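Local coordinates for protein parvulin 42 (Trypanosoma brucei brucei, PDB 6GMP) that probably catalyses cis-trans isomerisation of peptide bonds before proline, through the parvulin-type PPIase domain that makes up this piece of a longer protein, at residues S22-P26 with R27-E31; K52-K55 with T56-L59. All coordinates share one frame; numbering follows the deposited sequence.

Contact 1 of 2, residues S22-P26 with R27-E31; sequences SSLAP and RNKGE
An ST turn at Ser23 and a type II beta turn from Asn28 to Glu31 fold residues 22-31 into a compact loop, and the Ser23 hydroxyl joins the two. Ser23 OG donates to Asn28 OD1 at 2.6 Å, from above the carbonyl plane of the amide. It also accepts from Ala25 N at 3.2 Å, which makes the ST turn. With OG anti to its backbone N (chi1 -174°), beside the carbonyl carbon, the hydroxyl can meet both partners. Asn28 ND2 lies 2.7 Å from Glu31 OE1, donating on the anti side of the carboxylate but well out of its plane. The amide is thus held at both ends. Two nearly straight backbone bonds pair the chain around Ser23: Ser23 N to Glu31 O, 2.9 Å, and Gly30 N to Ser23 O, 2.8 Å. Lys29 bends at its middle carbons so that NZ donates to Leu24 O at 2.7 Å; this ammonium group also lies 3.9 Å from Leu24 CB. This surface loop follows strand 6-13 and precedes helix 37-49 in the chain. Arg27 NH2 bonds Ser70 O just past helix 59-69, Leu24 shares a backbone bond with Glu71, and Lys14 NZ, next to strand 6-13, bonds Ser22 O.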
# COMPACT_ATOMS: atom_id res chain seq x y z
N SER A 22 9.63 -10.40 4.57
CA SER A 22 8.69 -11.49 4.79
C SER A 22 7.30 -10.89 4.85
O SER A 22 7.11 -9.80 5.40
CB SER A 22 9.01 -12.22 6.10
OG SER A 22 10.28 -12.84 6.05
N SER A 23 6.31 -11.59 4.30
CA SER A 23 4.94 -11.12 4.42
C SER A 23 4.44 -11.26 5.84
O SER A 23 4.67 -12.29 6.50
CB SER A 23 3.99 -11.89 3.50
OG SER A 23 2.70 -11.30 3.57
N LEU A 24 3.72 -10.24 6.28
CA LEU A 24 3.05 -10.27 7.58
C LEU A 24 1.53 -10.26 7.44
O LEU A 24 0.81 -10.12 8.43
CB LEU A 24 3.52 -9.10 8.43
CG LEU A 24 5.00 -9.16 8.86
CD1 LEU A 24 5.36 -7.94 9.69
CD2 LEU A 24 5.30 -10.44 9.63
N ALA A 25 1.04 -10.41 6.21
CA ALA A 25 -0.40 -10.48 5.96
C ALA A 25 -0.93 -11.85 6.34
O ALA A 25 -0.22 -12.83 6.22
CB ALA A 25 -0.67 -10.23 4.50
N PRO A 26 -2.20 -11.92 6.78
CA PRO A 26 -2.79 -13.21 7.17
C PRO A 26 -2.74 -14.28 6.08
O PRO A 26 -2.58 -15.47 6.37
CB PRO A 26 -4.25 -12.84 7.45
CG PRO A 26 -4.21 -11.43 7.90
CD PRO A 26 -3.10 -10.79 7.10
N ARG A 27 -2.92 -13.85 4.84
CA ARG A 27 -3.02 -14.74 3.69
C ARG A 27 -1.79 -15.65 3.53
O ARG A 27 -1.91 -16.83 3.18
CB ARG A 27 -3.24 -13.83 2.48
CG ARG A 27 -2.91 -14.36 1.12
CD ARG A 27 -3.29 -13.31 0.08
NE ARG A 27 -2.40 -12.15 0.13
CZ ARG A 27 -1.18 -12.13 -0.40
NH1 ARG A 27 -0.70 -13.20 -1.03
NH2 ARG A 27 -0.43 -11.03 -0.30
N ASN A 28 -0.62 -15.11 3.84
CA ASN A 28 0.65 -15.78 3.56
C ASN A 28 1.70 -15.39 4.59
O ASN A 28 2.88 -15.21 4.26
CB ASN A 28 1.12 -15.44 2.15
CG ASN A 28 1.46 -13.97 1.98
OD1 ASN A 28 1.00 -13.12 2.74
ND2 ASN A 28 2.26 -13.67 0.96
N LYS A 29 1.28 -15.25 5.83
CA LYS A 29 2.16 -14.90 6.93
C LYS A 29 3.43 -15.76 6.92
O LYS A 29 3.36 -16.98 6.89
CB LYS A 29 1.43 -15.11 8.25
CG LYS A 29 2.23 -14.73 9.49
CD LYS A 29 2.32 -13.23 9.66
CE LYS A 29 1.35 -12.73 10.72
NZ LYS A 29 1.39 -11.24 10.87
N GLY A 30 4.58 -15.10 6.91
CA GLY A 30 5.85 -15.81 6.98
C GLY A 30 6.45 -16.10 5.62
O GLY A 30 7.59 -16.59 5.55
N GLU A 31 5.73 -15.82 4.53
CA GLU A 31 6.26 -16.09 3.20
C GLU A 31 7.47 -15.19 2.98
O GLU A 31 7.37 -13.97 3.10
CB GLU A 31 5.21 -15.88 2.10
CG GLU A 31 5.72 -16.36 0.73
CD GLU A 31 4.74 -16.16 -0.41
OE1 GLU A 31 3.59 -15.75 -0.17
OE2 GLU A 31 5.13 -16.41 -1.57

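Contact 2 of 2, residues K52-K55 with T56-L59; sequences KERK and TWSL
Arg54 lies across one face of the Trp57 indole, and this is the tight part of the contact. Arg54 CD sits almost exactly over the Trp57 five-membered ring, 3.8 Å from its centroid, in a CH-pi contact. Further along, Arg54 CZ stands 4.7 Å from the centroid of the Trp57 six-membered ring, a cation-pi interaction. The guanidinium does not lie flat on the indole. The two planes are 85° apart, and one edge points down at the ring, with Arg54 NH1 3.4 Å from Trp57 CE3. The extended chain from CG to NE carries the group over both rings. At the edge of the indole, a water accepts from Trp57 NE1 (2.9 Å) and donates to Arg54 O (2.7 Å), bridging side chain and backbone. The outer side is looser. Lys55 and Thr56 are exposed at the bend, and the extended Lys55 chain leads away from residues 56-59. Residues 52-58 lie in the loop from helix 37-49 to helix 59-69, which Leu59 begins, with Ser58 as N-cap. Glu61 in that helix makes a weak, long ion pair with Arg54 NE. Trp57 is buried, meets His51 edge-to-face, and its backbone O is hydrogen-bonded to Tyr119 OH on strand 114-120.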
# COMPACT_ATOMS: atom_id res chain seq x y z
N LYS A 52 -7.52 1.33 -13.62
CA LYS A 52 -7.16 2.72 -13.89
C LYS A 52 -8.33 3.59 -14.35
O LYS A 52 -8.22 4.82 -14.35
CB LYS A 52 -6.03 2.80 -14.92
CG LYS A 52 -6.37 2.28 -16.30
CD LYS A 52 -5.13 2.33 -17.16
CE LYS A 52 -5.42 1.88 -18.57
NZ LYS A 52 -5.88 0.47 -18.64
N GLU A 53 -9.45 2.98 -14.73
CA GLU A 53 -10.62 3.76 -15.12
C GLU A 53 -11.28 4.42 -13.92
O GLU A 53 -12.16 5.26 -14.09
CB GLU A 53 -11.67 2.91 -15.88
CG GLU A 53 -12.53 1.96 -15.02
CD GLU A 53 -11.86 0.63 -14.69
OE1 GLU A 53 -12.59 -0.29 -14.27
OE2 GLU A 53 -10.62 0.50 -14.86
N ARG A 54 -10.85 4.05 -12.72
CA ARG A 54 -11.44 4.61 -11.51
C ARG A 54 -10.85 5.97 -11.16
O ARG A 54 -9.63 6.12 -11.04
CB ARG A 54 -11.27 3.65 -10.33
CG ARG A 54 -12.06 2.35 -10.45
CD ARG A 54 -11.78 1.41 -9.29
NE ARG A 54 -12.43 0.12 -9.48
CZ ARG A 54 -12.10 -0.99 -8.82
NH1 ARG A 54 -11.11 -0.98 -7.93
NH2 ARG A 54 -12.77 -2.11 -9.08
N LYS A 55 -11.74 6.94 -10.99
CA LYS A 55 -11.36 8.29 -10.58
C LYS A 55 -11.12 8.22 -9.08
O LYS A 55 -10.10 8.70 -8.57
CB LYS A 55 -12.48 9.27 -10.92
CG LYS A 55 -12.24 10.69 -10.40
CD LYS A 55 -13.27 11.67 -10.90
CE LYS A 55 -13.03 13.06 -10.32
NZ LYS A 55 -13.89 14.10 -10.96
N THR A 56 -12.07 7.63 -8.39
CA THR A 56 -11.95 7.32 -6.98
C THR A 56 -12.34 5.88 -6.81
O THR A 56 -13.00 5.30 -7.69
CB THR A 56 -12.85 8.21 -6.10
OG1 THR A 56 -14.21 8.12 -6.56
CG2 THR A 56 -12.38 9.66 -6.15
N TRP A 57 -11.95 5.30 -5.68
CA TRP A 57 -12.30 3.93 -5.35
C TRP A 57 -13.16 3.93 -4.10
O TRP A 57 -12.98 4.77 -3.21
CB TRP A 57 -11.07 3.09 -5.05
CG TRP A 57 -10.03 2.93 -6.12
CD1 TRP A 57 -9.64 3.84 -7.08
CD2 TRP A 57 -9.23 1.78 -6.32
NE1 TRP A 57 -8.63 3.31 -7.85
CE2 TRP A 57 -8.36 2.04 -7.40
CE3 TRP A 57 -9.15 0.55 -5.66
CZ2 TRP A 57 -7.43 1.10 -7.85
CZ3 TRP A 57 -8.23 -0.37 -6.11
CH2 TRP A 57 -7.39 -0.09 -7.19
N SER A 58 -14.07 2.98 -4.00
CA SER A 58 -14.76 2.76 -2.74
C SER A 58 -13.81 2.04 -1.80
O SER A 58 -12.79 1.48 -2.22
CB SER A 58 -16.00 1.90 -2.96
OG SER A 58 -15.61 0.58 -3.31
N LEU A 59 -14.14 2.03 -0.51
CA LEU A 59 -13.33 1.30 0.45
C LEU A 59 -13.29 -0.18 0.10
O LEU A 59 -12.23 -0.77 0.11
CB LEU A 59 -13.85 1.50 1.88
CG LEU A 59 -13.06 0.74 2.95
CD1 LEU A 59 -11.58 1.10 2.93
CD2 LEU A 59 -13.64 1.03 4.32
O HOH W 1 -7.56 4.58 -10.18

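How the contacts relate
Contact 1 and contact 2 come in series along the chain. Residues 22-31 belong to the loop from strand 6-13 to helix 37-49, and residues 52-59 to the next connection, from helix 37-49 to helix 59-69. Helix 37-49 therefore separates them in sequence. Their centres are about 26 Å apart and their nearest atoms about 14 Å, on opposite sides of the chain's centre, so they do not touch. Helix 59-69 links them: contact 2 leads into its start, while contact 1 bonds to residues just after its end. Both lie in the PPIC-type PPIase domain, in the loops that precede and follow helix 37-49.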